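Local coordinates for protein aminoglycoside N(3)-acetyltransferase III (Serratia marcescens, PDB 7LAO) that acetylates the 3-amino group of 2-deoxystreptamine aminoglycosides such as gentamicin and tobramycin with acetyl-CoA, making the bacterium resistant to them, at residues 146-151 / 167-172; 120-125 / 140-145; 163-168 / 249-254; 54-59 / 130-135; 226-231 / 257-262. One frame throughout, in Å; residues are numbered along the deposited sequence.

Contact 1 of 5, residues 146-151 / 167-172; sequences SPLERF and SVTVLH
Leu148 and Phe151 of helix 147-153 pack against Thr169 and Val170 of segment 167-172, which leads into helix 170-177, in a buried apolar contact near the centre of the chain. The backbones come close at Leu148 and Val170, whose CA atoms lie 6.1 Å apart, and about 195 Å² of surface is covered in all. Leu148 gives the larger share through one methyl: its CD1 rests 3.5 Å from the carbonyl oxygen Thr169 O and 4.0 Å from Val170 CA, and so meets mainly backbone. That oxygen is already used, since it accepts the backbone N-H of His172, three residues on. One turn on, Phe151 reaches across with CG anti to its own nitrogen (chi1 167°), which carries the ring to Val170. The methyl Val170 CG2 lies in the plane of the ring, at its edge, 3.9 Å from Phe151 CD2. The two side chains cross at about a right angle. Ser146 is the N-cap of the first helix; its OG takes weak bonds from Leu148 N and Glu149 N, the former at 3.0 Å, and a further bond ties OG to Gly143 O. Beyond the pair, Phe151 leans on Leu23 and Met25 of strand 23-28 and, together with Val170, on Val158 of strand 157-161, while Leu171 turns to helix 224-233.

Contact 2 of 5, residues 120-125 / 140-145; sequences ASMVAV and QALGEG
Met122 and Ala120 meet Leu142 and Ala141 of the loop 140-145, and the contact is apolar packing between methyl groups. Met122 and Leu142 make the nearest approach, Met122 CE lying 3.6 Å from Leu142 CD2. The methionine leaves the backbone with CG anti to the carbonyl carbon and then bends at its second torsion (chi2 -83°), and its terminal methyl meets the leucine branch with the two side chains roughly perpendicular. Beside them Ala120 CB faces Ala141 CB at 3.9 Å, where the CA atoms of the two alanines are 5.6 Å apart, and the same Ala120 CB has a longer contact of 4.5 Å with Leu142 CD2. The covered surface is modest, 126 Å².

In the fold, the contact lies where strand 122-125 of the mixed sheet, between strands 113-114 and 56-60, enters from a loop. Segment 140-145 belongs to the irregular connection from helix 129-133 to helix 147-153. Met122 also packs on Met58 and Tyr60 of the neighbouring strand and on Pro147, whereas Leu142 continues to Tyr60 and Leu148.

Polar interactions hold the loop from outside the pair. Ala141 is gripped at both backbone ends, its N giving a bond to Asp206 OD2 and its O accepting from His136 NE2. Further along, Gly145 offers its N to Glu149 OE2 and its O to Arg150 NH1, which joins this turn to the following helix. A buffer molecule, HEPES, probably from the crystallisation liquor, lies close to the side chain of Ala120.

Contact 3 of 5, residues 163-168 / 249-254; sequences APLDSV and YLFEAQ
Leu165 packs its CD2 methyl against two aromatic rings, those of Tyr249 and Phe251, and this is the tight part of the contact. Over Tyr249 the methyl sits almost on the ring normal, 3.9 Å from the centroid and 9° off the perpendicular, a CH-pi contact centred on the face. Toward Phe251 the same methyl comes in at the ring edge, near its plane, with Leu165 CD2 at 3.9 Å from Phe251 CZ. One branch therefore meets one ring by its face and the other by its rim. Val168 adds a slacker touch, its CG2 reaching Phe251 CE2 obliquely at 4.2 Å.

The loop's outer side is looser and nearer solvent: Pro164 and Asp166 are exposed, and Pro164 points away from the strand. The turn is closed internally, since Pro164 O accepts from both Ser167 N and Ser167 OG, the latter at 2.8 Å and in the carbonyl plane.

Strand 246-252 pairs with strand 157-161 through Tyr249 with Leu160 and Phe251 with Val158. The loop leaves the end of that neighbouring strand, and its Leu165 and Val168 also lie on Leu160; Leu165 reaches Lys230 and Phe251 reaches Tyr232 and Val233, all of helix 224-233.

Contact 4 of 5, residues 54-59 / 130-135; sequences AGTLMG and ATLTEP
Helix 129-133 lies against one face of the mixed sheet here, and a single leucine, Leu132, meets Thr56 and Met58 of strand 56-60. Its CD1 methyl does the touching: it is 3.8 Å from Thr56 CG2 and 4.0 Å from Met58 SD. Thr56 and Leu132 approach tip to tip, whereas Met58 comes at a slant, its chain extended beyond CG, which brings the sulfur to the methyl. The backbones stay apart, the CA atoms of Met58 and Leu132 being 8.5 Å from each other.

Thr56 and Met58 are two residues apart on one strand, so both point to the same side, while Leu57 between them faces helix 40-51. Helix 40-51 and helix 129-133 thus cover opposite faces of the sheet, a layered alpha/beta arrangement. The threonine has split duties: CG2, anti to its backbone nitrogen, meets the leucine, and OG1 bonds to Leu128 N just ahead of the helix. Leu132 also touches Leu23 of strand 23-28, and Met58 goes on to Pro147 and Phe151. Leu132 O in the last turn and Pro135 O in the loop after it both accept from Arg150 NH2, and a cis peptide bond precedes Pro135.

Contact 5 of 5, residues 226-231 / 257-262; sequences ETIAKA and VSFGVT
The ring of Phe259 reaches over to Ile228 and Ala231, one turn of helix 224-233, touching them with its CD1-CE1-CZ side. Ile228 CG2 lies in the ring plane at its edge, 3.9 Å from Phe259 CD1, and the two side chains run past each other in opposite directions. At the far end of the ring Phe259 CZ is 3.9 Å from Ala231 CB. Backbone joins in as well, for Ile228 O comes obliquely within 3.6 Å of Phe259 CE1.

The backbones come nearest at a glycine. Ile228 CG2 packs directly on Gly260 CA at 3.6 Å, and the CA atoms of these two residues are 5.9 Å apart. Although the side-chain contact is close, the segment axes remain 9.9 Å apart and make an angle of 113° between their directions, so the helices cross steeply and meet over a short patch of about 177 Å². This is plain packing of helix 224-233 on the C-terminal helix 253-268, toward the outside of the chain.

Along the second helix Thr262 OG1 bonds back to Ser258 O, which also accepts from Thr262 N. Phe259 meets Tyr232 edge to face, and Ile228 extends to Tyr263 and Leu264. Ile228 also touches Leu171 of helix 170-177, while Val257 packs on Val170.

How the contacts relate
Contact 1 is the hub, with centres about 7 Å from contact 2, 10 Å from contact 3, 12 Å from contact 4 and 13 Å from contact 5, and it touches all four. Arg150 bridges contact 1 to both contact 2 and contact 4. Contacts 1 and 3 share Ser167 and Val168, and Phe151 CE2 meets Ala253 CB of contact 3 at 3.5 Å. Contacts 2 and 4 contain the neighbouring, hydrogen-bonded strands 122-125 and 56-60, respectively, whereas contacts 3 and 5 share helix 253-268 and join through Leu165 and Lys230. Contacts 4 and 5 are the most separated, about 24 Å between centres. The HEPES molecule lies beside contact 2.

Contact 1 of 5, residues 146-151 / 167-172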
# COMPACT_ATOMS: atom_id res chain seq x y z
N SER A 146 9.07 7.81 -3.63
CA SER A 146 8.65 6.55 -3.02
C SER A 146 8.27 5.56 -4.09
O SER A 146 8.04 5.92 -5.24
CB SER A 146 7.47 6.80 -2.09
OG SER A 146 6.31 6.91 -2.88
N PRO A 147 8.16 4.28 -3.76
CA PRO A 147 7.52 3.34 -4.72
C PRO A 147 6.14 3.77 -5.23
O PRO A 147 5.79 3.39 -6.37
CB PRO A 147 7.43 2.04 -3.91
CG PRO A 147 8.63 2.10 -2.99
CD PRO A 147 8.73 3.57 -2.60
N LEU A 148 5.35 4.55 -4.46
CA LEU A 148 4.03 5.00 -4.94
C LEU A 148 4.17 5.93 -6.13
O LEU A 148 3.38 5.87 -7.09
CB LEU A 148 3.26 5.73 -3.83
CG LEU A 148 2.75 4.87 -2.69
CD1 LEU A 148 1.83 5.76 -1.85
CD2 LEU A 148 2.01 3.61 -3.21
N GLU A 149 5.20 6.79 -6.10
CA GLU A 149 5.38 7.71 -7.22
C GLU A 149 5.66 6.94 -8.49
O GLU A 149 5.14 7.28 -9.56
CB GLU A 149 6.53 8.72 -6.94
CG GLU A 149 6.97 9.48 -8.23
CD GLU A 149 8.13 10.48 -8.03
OE1 GLU A 149 8.17 11.48 -8.77
OE2 GLU A 149 9.00 10.25 -7.17
N ARG A 150 6.45 5.86 -8.40
CA ARG A 150 6.75 5.11 -9.61
C ARG A 150 5.59 4.22 -10.02
O ARG A 150 5.40 3.96 -11.21
CB ARG A 150 8.06 4.31 -9.41
CG ARG A 150 9.25 5.34 -9.16
CD ARG A 150 10.63 4.68 -9.02
NE ARG A 150 10.67 3.81 -7.83
CZ ARG A 150 10.96 4.22 -6.59
NH1 ARG A 150 11.23 5.48 -6.31
NH2 ARG A 150 11.00 3.35 -5.62
N PHE A 151 4.83 3.72 -9.05
CA PHE A 151 3.61 2.96 -9.34
C PHE A 151 2.64 3.82 -10.16
O PHE A 151 2.12 3.36 -11.19
CB PHE A 151 2.99 2.50 -8.02
CG PHE A 151 1.55 1.98 -8.16
CD1 PHE A 151 1.28 0.69 -8.68
CD2 PHE A 151 0.51 2.74 -7.71
CE1 PHE A 151 -0.08 0.23 -8.76
CE2 PHE A 151 -0.85 2.29 -7.77
CZ PHE A 151 -1.13 1.06 -8.31
N SER A 167 -8.50 2.10 2.40
CA SER A 167 -7.24 1.40 2.23
C SER A 167 -6.54 1.74 0.91
O SER A 167 -5.57 1.06 0.54
CB SER A 167 -7.45 -0.12 2.36
OG SER A 167 -8.18 -0.67 1.28
N VAL A 168 -7.00 2.79 0.18
CA VAL A 168 -6.39 3.16 -1.11
C VAL A 168 -5.08 3.93 -0.90
O VAL A 168 -5.02 5.17 -0.95
CB VAL A 168 -7.38 3.96 -2.00
CG1 VAL A 168 -6.73 4.30 -3.35
CG2 VAL A 168 -8.61 3.13 -2.29
N THR A 169 -3.99 3.18 -0.71
CA THR A 169 -2.74 3.77 -0.25
C THR A 169 -2.18 4.79 -1.24
O THR A 169 -1.53 5.77 -0.83
CB THR A 169 -1.71 2.65 -0.02
OG1 THR A 169 -2.26 1.73 0.93
CG2 THR A 169 -0.39 3.21 0.48
N VAL A 170 -2.42 4.61 -2.53
CA VAL A 170 -1.87 5.58 -3.47
C VAL A 170 -2.38 7.00 -3.23
O VAL A 170 -1.74 7.97 -3.68
CB VAL A 170 -2.16 5.09 -4.91
CG1 VAL A 170 -3.65 5.38 -5.36
CG2 VAL A 170 -1.19 5.68 -5.88
N LEU A 171 -3.51 7.17 -2.53
CA LEU A 171 -3.97 8.54 -2.28
C LEU A 171 -3.09 9.23 -1.24
O LEU A 171 -3.16 10.46 -1.12
CB LEU A 171 -5.45 8.57 -1.86
CG LEU A 171 -6.37 8.50 -3.09
CD1 LEU A 171 -7.88 8.24 -2.71
CD2 LEU A 171 -6.29 9.77 -3.95
N HIS A 172 -2.30 8.50 -0.47
CA HIS A 172 -1.27 9.17 0.32
C HIS A 172 -0.23 9.87 -0.56
O HIS A 172 0.35 10.87 -0.14
CB HIS A 172 -0.58 8.17 1.26
CG HIS A 172 -1.45 7.70 2.38
ND1 HIS A 172 -2.07 8.58 3.25
CD2 HIS A 172 -1.85 6.45 2.74
CE1 HIS A 172 -2.79 7.89 4.12
NE2 HIS A 172 -2.67 6.60 3.84

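Contact 2 of 5, residues 120-125 / 140-145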
# COMPACT_ATOMS: atom_id res chain seq x y z
N ALA A 120 7.30 1.49 5.82
CA ALA A 120 6.47 1.66 4.63
C ALA A 120 6.76 0.58 3.59
O ALA A 120 6.38 0.72 2.43
CB ALA A 120 6.69 3.04 4.02
N SER A 121 7.40 -0.50 4.00
CA SER A 121 7.89 -1.52 3.07
C SER A 121 6.84 -1.97 2.06
O SER A 121 5.67 -2.23 2.40
CB SER A 121 8.38 -2.70 3.90
OG SER A 121 8.84 -3.73 3.06
N MET A 122 7.28 -2.11 0.82
CA MET A 122 6.42 -2.54 -0.28
C MET A 122 6.94 -3.85 -0.85
O MET A 122 8.14 -4.08 -0.85
CB MET A 122 6.38 -1.50 -1.41
CG MET A 122 5.98 -0.14 -0.95
SD MET A 122 4.17 0.03 -0.86
CE MET A 122 4.13 1.67 -0.15
N VAL A 123 6.04 -4.69 -1.35
CA VAL A 123 6.42 -5.93 -2.01
C VAL A 123 5.95 -5.77 -3.45
O VAL A 123 4.87 -5.21 -3.69
CB VAL A 123 5.82 -7.19 -1.34
CG1 VAL A 123 4.23 -7.08 -1.22
CG2 VAL A 123 6.15 -8.43 -2.12
N ALA A 124 6.76 -6.24 -4.40
CA ALA A 124 6.40 -6.24 -5.83
C ALA A 124 6.97 -7.47 -6.53
O ALA A 124 8.04 -7.99 -6.16
CB ALA A 124 6.89 -5.00 -6.57
N VAL A 125 6.26 -7.91 -7.57
CA VAL A 125 6.58 -9.18 -8.25
C VAL A 125 6.24 -9.04 -9.71
O VAL A 125 5.06 -8.84 -10.04
CB VAL A 125 5.75 -10.37 -7.70
CG1 VAL A 125 6.46 -11.65 -8.05
CG2 VAL A 125 5.41 -10.21 -6.25
N GLN A 140 10.83 9.38 2.56
CA GLN A 140 10.20 9.20 1.26
C GLN A 140 9.30 7.98 1.34
O GLN A 140 9.36 7.06 0.52
CB GLN A 140 11.24 9.08 0.14
CG GLN A 140 12.17 10.28 0.07
CD GLN A 140 13.04 10.31 -1.18
OE1 GLN A 140 13.64 9.30 -1.57
NE2 GLN A 140 13.09 11.48 -1.82
N ALA A 141 8.46 7.95 2.38
CA ALA A 141 7.65 6.77 2.64
C ALA A 141 6.63 6.54 1.52
O ALA A 141 6.59 5.45 0.92
CB ALA A 141 6.94 6.92 3.99
N LEU A 142 5.78 7.53 1.25
CA LEU A 142 4.68 7.35 0.33
C LEU A 142 4.58 8.48 -0.69
O LEU A 142 3.65 8.47 -1.49
CB LEU A 142 3.34 7.25 1.10
CG LEU A 142 3.33 6.14 2.19
CD1 LEU A 142 2.11 6.25 3.17
CD2 LEU A 142 3.38 4.72 1.53
N GLY A 143 5.46 9.47 -0.63
CA GLY A 143 5.32 10.63 -1.49
C GLY A 143 6.32 10.67 -2.64
O GLY A 143 6.53 9.65 -3.30
N GLU A 144 6.96 11.82 -2.88
CA GLU A 144 7.92 11.92 -3.96
C GLU A 144 9.13 11.03 -3.66
O GLU A 144 9.61 10.97 -2.53
CB GLU A 144 8.38 13.38 -4.16
CG GLU A 144 7.21 14.32 -4.47
CD GLU A 144 7.65 15.77 -4.80
OE1 GLU A 144 6.74 16.65 -4.89
OE2 GLU A 144 8.88 16.02 -4.97
N GLY A 145 9.59 10.31 -4.68
CA GLY A 145 10.69 9.38 -4.51
C GLY A 145 10.32 8.01 -4.02
O GLY A 145 11.17 7.11 -4.02

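Contact 3 of 5, residues 163-168 / 249-254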
# COMPACT_ATOMS: atom_id res chain seq x y z
N ALA A 163 -11.55 -4.82 0.46
CA ALA A 163 -11.01 -3.87 1.43
C ALA A 163 -11.77 -2.55 1.31
O ALA A 163 -12.31 -2.24 0.25
CB ALA A 163 -9.51 -3.66 1.20
N PRO A 164 -11.86 -1.76 2.37
CA PRO A 164 -12.67 -0.53 2.30
C PRO A 164 -11.92 0.57 1.54
O PRO A 164 -10.71 0.50 1.28
CB PRO A 164 -12.90 -0.17 3.77
CG PRO A 164 -11.71 -0.82 4.49
CD PRO A 164 -11.35 -2.04 3.73
N LEU A 165 -12.69 1.62 1.17
CA LEU A 165 -12.11 2.71 0.40
C LEU A 165 -10.96 3.41 1.13
O LEU A 165 -10.06 3.96 0.48
CB LEU A 165 -13.20 3.69 0.04
CG LEU A 165 -14.26 3.22 -0.95
CD1 LEU A 165 -15.02 4.48 -1.32
CD2 LEU A 165 -13.61 2.61 -2.19
N ASP A 166 -10.95 3.41 2.48
CA ASP A 166 -9.84 4.03 3.19
C ASP A 166 -8.52 3.28 3.02
O ASP A 166 -7.49 3.78 3.47
CB ASP A 166 -10.16 4.22 4.69
CG ASP A 166 -10.38 2.90 5.44
OD1 ASP A 166 -10.23 1.82 4.84
OD2 ASP A 166 -10.71 2.95 6.64
N SER A 167 -8.50 2.10 2.40
CA SER A 167 -7.24 1.40 2.23
C SER A 167 -6.54 1.74 0.91
O SER A 167 -5.57 1.06 0.54
CB SER A 167 -7.45 -0.12 2.36
OG SER A 167 -8.18 -0.67 1.28
N VAL A 168 -7.00 2.79 0.18
CA VAL A 168 -6.39 3.16 -1.11
C VAL A 168 -5.08 3.93 -0.90
O VAL A 168 -5.02 5.17 -0.95
CB VAL A 168 -7.38 3.96 -2.00
CG1 VAL A 168 -6.73 4.30 -3.35
CG2 VAL A 168 -8.61 3.13 -2.29
N TYR A 249 -13.16 -3.29 -6.12
CA TYR A 249 -12.99 -2.07 -6.91
C TYR A 249 -11.69 -2.15 -7.69
O TYR A 249 -10.68 -2.67 -7.20
CB TYR A 249 -12.89 -0.81 -6.05
CG TYR A 249 -14.11 -0.47 -5.25
CD1 TYR A 249 -14.43 -1.18 -4.08
CD2 TYR A 249 -14.94 0.59 -5.64
CE1 TYR A 249 -15.56 -0.85 -3.33
CE2 TYR A 249 -16.06 0.92 -4.89
CZ TYR A 249 -16.36 0.22 -3.74
OH TYR A 249 -17.47 0.54 -3.02
N LEU A 250 -11.71 -1.59 -8.90
CA LEU A 250 -10.48 -1.40 -9.65
C LEU A 250 -10.43 0.07 -10.12
O LEU A 250 -11.35 0.54 -10.82
CB LEU A 250 -10.36 -2.39 -10.83
CG LEU A 250 -9.05 -2.32 -11.66
CD1 LEU A 250 -7.79 -2.71 -10.90
CD2 LEU A 250 -9.19 -3.14 -12.97
N PHE A 251 -9.41 0.79 -9.66
CA PHE A 251 -9.16 2.22 -9.94
C PHE A 251 -7.90 2.42 -10.77
O PHE A 251 -6.86 1.80 -10.51
CB PHE A 251 -8.95 2.99 -8.63
CG PHE A 251 -10.07 2.91 -7.68
CD1 PHE A 251 -11.22 3.62 -7.91
CD2 PHE A 251 -9.96 2.17 -6.49
CE1 PHE A 251 -12.30 3.61 -7.01
CE2 PHE A 251 -11.04 2.14 -5.57
CZ PHE A 251 -12.18 2.85 -5.82
N GLU A 252 -7.96 3.36 -11.72
CA GLU A 252 -6.77 3.79 -12.45
C GLU A 252 -5.98 4.75 -11.58
O GLU A 252 -6.51 5.80 -11.16
CB GLU A 252 -7.18 4.48 -13.76
CG GLU A 252 -6.07 4.70 -14.70
CD GLU A 252 -6.16 6.03 -15.43
OE1 GLU A 252 -5.24 6.87 -15.26
OE2 GLU A 252 -7.16 6.24 -16.16
N ALA A 253 -4.69 4.43 -11.32
CA ALA A 253 -3.99 5.17 -10.27
C ALA A 253 -3.70 6.62 -10.68
O ALA A 253 -3.81 7.52 -9.85
CB ALA A 253 -2.65 4.51 -9.87
N GLN A 254 -3.30 6.85 -11.92
CA GLN A 254 -3.01 8.24 -12.32
C GLN A 254 -4.25 9.11 -12.17
O GLN A 254 -4.16 10.28 -11.78
CB GLN A 254 -2.47 8.26 -13.76
CG GLN A 254 -1.04 7.65 -13.86
CD GLN A 254 -0.39 7.57 -15.28
OE1 GLN A 254 -1.05 7.52 -16.32
NE2 GLN A 254 0.94 7.50 -15.29

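Contact 4 of 5, residues 54-59 / 130-135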
# COMPACT_ATOMS: atom_id res chain seq x y z
N ALA A 54 3.99 -10.68 -17.99
CA ALA A 54 4.46 -9.31 -18.18
C ALA A 54 3.91 -8.33 -17.15
O ALA A 54 4.42 -7.19 -17.06
CB ALA A 54 4.09 -8.82 -19.58
N GLY A 55 2.90 -8.74 -16.39
CA GLY A 55 2.32 -7.88 -15.37
C GLY A 55 3.14 -7.87 -14.10
O GLY A 55 3.98 -8.75 -13.83
N THR A 56 2.85 -6.87 -13.28
CA THR A 56 3.50 -6.74 -11.99
C THR A 56 2.44 -6.60 -10.91
O THR A 56 1.45 -5.89 -11.07
CB THR A 56 4.46 -5.55 -11.98
OG1 THR A 56 5.55 -5.81 -12.87
CG2 THR A 56 5.05 -5.34 -10.60
N LEU A 57 2.60 -7.33 -9.81
CA LEU A 57 1.70 -7.17 -8.68
C LEU A 57 2.45 -6.45 -7.59
O LEU A 57 3.65 -6.67 -7.41
CB LEU A 57 1.23 -8.54 -8.13
CG LEU A 57 0.72 -9.55 -9.15
CD1 LEU A 57 0.49 -10.95 -8.53
CD2 LEU A 57 -0.57 -8.93 -9.79
N MET A 58 1.72 -5.71 -6.79
CA MET A 58 2.35 -4.92 -5.75
C MET A 58 1.48 -4.89 -4.51
O MET A 58 0.24 -4.93 -4.59
CB MET A 58 2.59 -3.50 -6.25
CG MET A 58 3.34 -2.60 -5.30
SD MET A 58 3.70 -1.00 -6.15
CE MET A 58 4.30 -0.01 -4.77
N GLY A 59 2.12 -4.76 -3.37
CA GLY A 59 1.37 -4.76 -2.13
C GLY A 59 2.08 -3.93 -1.09
O GLY A 59 3.31 -3.75 -1.14
N ALA A 130 12.07 -4.54 -9.11
CA ALA A 130 13.17 -3.72 -8.58
C ALA A 130 12.91 -2.23 -8.83
O ALA A 130 13.15 -1.38 -7.95
CB ALA A 130 14.50 -4.11 -9.22
N THR A 131 12.43 -1.90 -10.02
CA THR A 131 12.02 -0.51 -10.31
C THR A 131 11.10 0.04 -9.21
O THR A 131 11.31 1.15 -8.71
CB THR A 131 11.31 -0.46 -11.69
OG1 THR A 131 12.20 -0.86 -12.71
CG2 THR A 131 10.75 1.02 -12.03
N LEU A 132 10.11 -0.75 -8.78
CA LEU A 132 9.18 -0.24 -7.79
C LEU A 132 9.80 -0.17 -6.40
O LEU A 132 9.61 0.84 -5.69
CB LEU A 132 7.89 -1.07 -7.78
CG LEU A 132 7.12 -0.86 -9.07
CD1 LEU A 132 5.96 -1.92 -9.29
CD2 LEU A 132 6.57 0.55 -9.10
N THR A 133 10.59 -1.20 -6.01
CA THR A 133 11.01 -1.34 -4.62
C THR A 133 12.31 -0.61 -4.27
O THR A 133 12.66 -0.56 -3.08
CB THR A 133 11.16 -2.83 -4.26
OG1 THR A 133 12.07 -3.46 -5.16
CG2 THR A 133 9.78 -3.54 -4.39
N GLU A 134 13.03 -0.05 -5.26
CA GLU A 134 14.25 0.72 -4.99
C GLU A 134 14.22 2.01 -5.80
O GLU A 134 13.93 1.97 -7.01
CB GLU A 134 15.50 -0.11 -5.40
CG GLU A 134 15.75 -1.36 -4.57
CD GLU A 134 16.98 -2.13 -5.06
OE1 GLU A 134 16.81 -3.25 -5.63
OE2 GLU A 134 18.10 -1.57 -4.94
N PRO A 135 14.58 3.17 -5.21
CA PRO A 135 14.97 3.34 -3.81
C PRO A 135 13.77 3.50 -2.88
O PRO A 135 12.64 3.71 -3.34
CB PRO A 135 15.84 4.62 -3.86
CG PRO A 135 15.17 5.42 -4.95
CD PRO A 135 14.64 4.43 -5.96

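Contact 5 of 5, residues 226-231 / 257-262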
# COMPACT_ATOMS: atom_id res chain seq x y z
N GLU A 226 -10.28 8.21 2.44
CA GLU A 226 -11.67 7.81 2.33
C GLU A 226 -12.52 8.92 1.72
O GLU A 226 -13.35 8.67 0.84
CB GLU A 226 -12.19 7.42 3.71
CG GLU A 226 -13.63 7.00 3.71
CD GLU A 226 -14.03 6.30 5.01
OE1 GLU A 226 -15.19 5.91 5.11
OE2 GLU A 226 -13.19 6.15 5.92
N THR A 227 -12.33 10.15 2.19
CA THR A 227 -13.14 11.25 1.68
C THR A 227 -12.95 11.37 0.17
O THR A 227 -13.92 11.42 -0.59
CB THR A 227 -12.76 12.56 2.40
OG1 THR A 227 -13.04 12.41 3.80
CG2 THR A 227 -13.58 13.76 1.90
N ILE A 228 -11.70 11.31 -0.29
CA ILE A 228 -11.39 11.53 -1.70
C ILE A 228 -11.88 10.37 -2.56
O ILE A 228 -12.46 10.58 -3.63
CB ILE A 228 -9.89 11.77 -1.89
CG1 ILE A 228 -9.50 13.13 -1.29
CG2 ILE A 228 -9.54 11.76 -3.36
CD1 ILE A 228 -8.02 13.29 -1.08
N ALA A 229 -11.66 9.13 -2.09
CA ALA A 229 -12.10 7.97 -2.86
C ALA A 229 -13.59 7.96 -3.03
O ALA A 229 -14.09 7.67 -4.12
CB ALA A 229 -11.64 6.67 -2.17
N LYS A 230 -14.33 8.26 -1.97
CA LYS A 230 -15.78 8.33 -2.09
C LYS A 230 -16.20 9.38 -3.12
O LYS A 230 -17.12 9.14 -3.92
CB LYS A 230 -16.42 8.64 -0.74
CG LYS A 230 -16.29 7.54 0.29
CD LYS A 230 -16.48 8.11 1.70
CE LYS A 230 -17.87 7.96 2.20
NZ LYS A 230 -18.01 6.57 2.73
N ALA A 231 -15.60 10.57 -3.05
CA ALA A 231 -15.94 11.60 -4.02
C ALA A 231 -15.56 11.17 -5.43
O ALA A 231 -16.33 11.40 -6.37
CB ALA A 231 -15.24 12.93 -3.68
N VAL A 257 -5.29 9.79 -8.42
CA VAL A 257 -4.34 10.71 -7.82
C VAL A 257 -4.58 12.12 -8.36
O VAL A 257 -4.58 13.10 -7.61
CB VAL A 257 -2.90 10.21 -8.08
CG1 VAL A 257 -1.87 11.35 -7.89
CG2 VAL A 257 -2.61 9.07 -7.13
N SER A 258 -4.78 12.25 -9.67
CA SER A 258 -5.04 13.58 -10.24
C SER A 258 -6.33 14.18 -9.67
O SER A 258 -6.37 15.35 -9.26
CB SER A 258 -5.13 13.45 -11.75
OG SER A 258 -5.44 14.71 -12.32
N PHE A 259 -7.37 13.34 -9.56
CA PHE A 259 -8.60 13.78 -8.91
C PHE A 259 -8.31 14.24 -7.49
O PHE A 259 -8.80 15.28 -7.05
CB PHE A 259 -9.63 12.65 -8.87
CG PHE A 259 -10.88 13.03 -8.13
CD1 PHE A 259 -11.02 12.81 -6.77
CD2 PHE A 259 -11.90 13.70 -8.81
CE1 PHE A 259 -12.25 13.24 -6.12
CE2 PHE A 259 -13.07 14.08 -8.16
CZ PHE A 259 -13.22 13.85 -6.83
N GLY A 260 -7.55 13.45 -6.75
CA GLY A 260 -7.28 13.77 -5.36
C GLY A 260 -6.54 15.09 -5.21
O GLY A 260 -6.83 15.88 -4.30
N VAL A 261 -5.59 15.37 -6.11
CA VAL A 261 -4.87 16.64 -6.03
C VAL A 261 -5.83 17.80 -6.32
O VAL A 261 -5.84 18.81 -5.61
CB VAL A 261 -3.64 16.63 -6.99
CG1 VAL A 261 -2.91 17.99 -7.01
CG2 VAL A 261 -2.64 15.57 -6.58
N THR A 262 -6.67 17.64 -7.35
CA THR A 262 -7.67 18.64 -7.69
C THR A 262 -8.64 18.88 -6.53
O THR A 262 -8.94 20.02 -6.18
CB THR A 262 -8.45 18.14 -8.92
OG1 THR A 262 -7.54 17.90 -10.00
CG2 THR A 262 -9.52 19.15 -9.37